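Local coordinates for protein endoglucanase (Uncultured bacterium, PDB 3X17) that probably hydrolyses internal beta-1,4-glucosidic bonds of cellulose, as a family 9 glycoside hydrolase with an N-terminal Ig-like domain, at residues Leu129-Val134 with His211-Gly216. Sequence-based numbering, arbitrary orientation.
With ZN (zinc ion), chain C; CA (calcium ion), chain D.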
ATOM      1  N   LEU A 129      -3.500  14.769  -0.457  1.00 36.29           N
ATOM      2  CA  LEU A 129      -4.461  15.148  -1.480  1.00 36.92           C
ATOM      3  C   LEU A 129      -5.785  14.392  -1.275  1.00 37.52           C
ATOM      4  O   LEU A 129      -6.804  14.703  -1.907  1.00 37.90           O
ATOM      5  CB  LEU A 129      -3.868  14.823  -2.850  1.00 35.78           C
ATOM      6  CG  LEU A 129      -3.013  15.877  -3.565  1.00 38.57           C
ATOM      7  CD1 LEU A 129      -2.641  17.129  -2.740  1.00 37.06           C
ATOM      8  CD2 LEU A 129      -1.855  15.292  -4.332  1.00 32.99           C
ATOM      9  N   GLN A 130      -5.749  13.387  -0.407  1.00 35.00           N
ATOM     10  CA  GLN A 130      -6.944  12.624  -0.020  1.00 33.52           C
ATOM     11  C   GLN A 130      -7.604  13.129   1.267  1.00 32.30           C
ATOM     12  O   GLN A 130      -8.623  12.583   1.691  1.00 34.72           O
ATOM     13  CB  GLN A 130      -6.593  11.145   0.166  1.00 31.84           C
ATOM     14  CG  GLN A 130      -6.171  10.416  -1.106  1.00 34.22           C
ATOM     15  CD  GLN A 130      -7.348   9.955  -1.942  1.00 34.81           C
ATOM     16  OE1 GLN A 130      -7.546  10.417  -3.065  1.00 44.47           O
ATOM     17  NE2 GLN A 130      -8.177   9.094  -1.371  1.00 36.35           N
ATOM     18  N   ARG A 131      -6.987  14.087   1.947  1.00 30.28           N
ATOM     19  CA  ARG A 131      -7.531  14.580   3.221  1.00 31.38           C
ATOM     20  C   ARG A 131      -8.975  15.074   3.115  1.00 30.86           C
ATOM     21  O   ARG A 131      -9.377  15.621   2.096  1.00 30.83           O
ATOM     22  CB  ARG A 131      -6.674  15.686   3.809  1.00 28.79           C
ATOM     23  CG  ARG A 131      -5.306  15.238   4.316  1.00 30.11           C
ATOM     24  CD  ARG A 131      -4.503  16.452   4.924  1.00 29.87           C
ATOM     25  NE  ARG A 131      -3.123  16.075   5.263  1.00 32.38           N
ATOM     26  CZ  ARG A 131      -2.254  16.873   5.888  1.00 36.08           C
ATOM     27  NH1 ARG A 131      -2.607  18.112   6.229  1.00 30.67           N
ATOM     28  NH2 ARG A 131      -1.027  16.433   6.185  1.00 35.08           N
ATOM     29  N   CYS A 132      -9.759  14.807   4.153  1.00 31.30           N
ATOM     30  CA  CYS A 132     -11.179  15.146   4.182  1.00 31.69           C
ATOM     31  C   CYS A 132     -11.354  16.231   5.225  1.00 33.19           C
ATOM     32  O   CYS A 132     -10.605  16.276   6.204  1.00 32.41           O
ATOM     33  CB  CYS A 132     -11.983  13.923   4.603  1.00 33.18           C
ATOM     34  SG  CYS A 132     -13.794  14.081   4.709  1.00 31.15           S
ATOM     35  N   GLY A 133     -12.275  17.161   4.976  1.00 31.14           N
ATOM     36  CA  GLY A 133     -12.647  18.114   6.006  1.00 32.69           C
ATOM     37  C   GLY A 133     -11.791  19.369   5.978  1.00 34.03           C
ATOM     38  O   GLY A 133     -11.689  20.088   6.970  1.00 34.64           O
ATOM     39  N   VAL A 134     -11.120  19.613   4.865  1.00 36.32           N
ATOM     40  CA  VAL A 134     -10.236  20.761   4.796  1.00 39.04           C
ATOM     41  C   VAL A 134     -10.112  21.201   3.349  1.00 39.28           C
ATOM     42  O   VAL A 134     -10.057  20.361   2.453  1.00 35.89           O
ATOM     43  CB  VAL A 134      -8.843  20.436   5.374  1.00 42.56           C
ATOM     44  CG1 VAL A 134      -8.164  19.289   4.568  1.00 37.20           C
ATOM     45  CG2 VAL A 134      -7.975  21.712   5.400  1.00 44.74           C
ATOM     46  N   HIS A 211       5.890  19.095   1.032  1.00 38.12           N
ATOM     47  CA  HIS A 211       5.218  20.353   0.729  1.00 37.51           C
ATOM     48  C   HIS A 211       3.809  20.371   1.291  1.00 38.08           C
ATOM     49  O   HIS A 211       2.824  20.470   0.552  1.00 39.37           O
ATOM     50  CB  HIS A 211       5.227  20.588  -0.771  1.00 37.37           C
ATOM     51  CG  HIS A 211       6.611  20.638  -1.343  1.00 41.91           C
ATOM     52  ND1 HIS A 211       7.020  19.823  -2.376  1.00 42.60           N
ATOM     53  CD2 HIS A 211       7.723  21.286  -0.915  1.00 41.91           C
ATOM     54  CE1 HIS A 211       8.296  20.048  -2.633  1.00 40.38           C
ATOM     55  NE2 HIS A 211       8.747  20.930  -1.761  1.00 42.17           N
ATOM     56  N   LEU A 212       3.734  20.307   2.611  1.00 36.42           N
ATOM     57  CA  LEU A 212       2.468  20.229   3.330  1.00 38.91           C
ATOM     58  C   LEU A 212       2.197  21.542   4.087  1.00 39.53           C
ATOM     59  O   LEU A 212       3.113  22.339   4.301  1.00 39.72           O
ATOM     60  CB  LEU A 212       2.537  19.077   4.340  1.00 37.55           C
ATOM     61  CG  LEU A 212       2.711  17.651   3.814  1.00 37.19           C
ATOM     62  CD1 LEU A 212       2.728  16.664   4.970  1.00 35.32           C
ATOM     63  CD2 LEU A 212       1.603  17.301   2.849  1.00 33.73           C
ATOM     64  N   PRO A 213       0.983  21.697   4.629  1.00 40.52           N
ATOM     65  CA  PRO A 213       0.756  22.791   5.581  1.00 39.99           C
ATOM     66  C   PRO A 213       1.675  22.666   6.799  1.00 41.27           C
ATOM     67  O   PRO A 213       2.012  23.680   7.429  1.00 38.98           O
ATOM     68  CB  PRO A 213      -0.709  22.590   6.015  1.00 42.40           C
ATOM     69  CG  PRO A 213      -1.328  21.798   4.898  1.00 43.07           C
ATOM     70  CD  PRO A 213      -0.219  20.871   4.445  1.00 38.05           C
ATOM     71  N   GLU A 214       2.074  21.436   7.133  1.00 38.80           N
ATOM     72  CA  GLU A 214       2.937  21.214   8.289  1.00 38.17           C
ATOM     73  C   GLU A 214       4.440  21.236   7.963  1.00 36.82           C
ATOM     74  O   GLU A 214       5.272  21.023   8.843  1.00 37.65           O
ATOM     75  CB  GLU A 214       2.528  19.925   9.038  1.00 38.74           C
ATOM     76  CG  GLU A 214       1.006  19.860   9.425  1.00 42.71           C
ATOM     77  CD  GLU A 214       0.074  19.206   8.361  1.00 38.12           C
ATOM     78  OE1 GLU A 214       0.455  19.025   7.190  1.00 35.56           O
ATOM     79  OE2 GLU A 214      -1.072  18.873   8.708  1.00 46.47           O
ATOM     80  N   SER A 215       4.785  21.451   6.698  1.00 37.02           N
ATOM     81  CA  SER A 215       6.176  21.504   6.285  1.00 38.24           C
ATOM     82  C   SER A 215       6.891  22.629   7.036  1.00 41.16           C
ATOM     83  O   SER A 215       6.459  23.772   6.983  1.00 40.78           O
ATOM     84  CB  SER A 215       6.268  21.778   4.784  1.00 38.10           C
ATOM     85  OG  SER A 215       5.887  20.642   4.016  1.00 37.69           O
ATOM     86  N   GLY A 216       7.952  22.304   7.768  1.00 42.37           N
ATOM     87  CA  GLY A 216       8.743  23.338   8.427  1.00 44.06           C
ATOM     88  C   GLY A 216       8.405  23.501   9.896  1.00 44.60           C
ATOM     89  O   GLY A 216       8.845  24.450  10.520  1.00 44.93           O
TER
HETATM   90 ZN    ZN C 601     -14.332  14.726   2.716  1.00 34.34          ZN
HETATM   91 CA    CA D 602       6.944  18.880   9.037  1.00 56.75          CA
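R131 and E214 come from opposite directions and meet in a salt bridge, the guanidinium end-on to the carboxylate with one nitrogen to each oxygen. NH1 of R131 donates to OE2 of E214 (3.0 Å), which accepts through its syn lone pair, although OE2 is tilted from the guanidinium plane. The second bond, R131 NH2 to E214 OE1 at 3.2 Å, is straighter (153°) and nearly in that plane, but meets OE1 on its syn side, 30° out of the carboxylate plane. With the two planes 66° apart, the grip is twisted. R131 reaches E214 because its chain is extended from CG to NE, whereas E214 folds its carboxylate back with a bend at chi2. In this (alpha/alpha)6-barrel enzyme, the bridge ties the loop that leaves helix 115-130 to the calcium-binding loop before helix 221-235. The same NH2 forms a salt bridge with E225 of helix 221-235, so R131 serves two carboxylates. A methionine in place of R131 would probably leave both E214 and E225 without their cationic mate. L212 CD1 packs 4.0 Å from R131 NH2, and the P213 ring flanks NH1. C132 SG binds zinc at 2.2 Å with D148, H149 and H175, while the backbone O of E214 coordinates calcium at 2.7 Å.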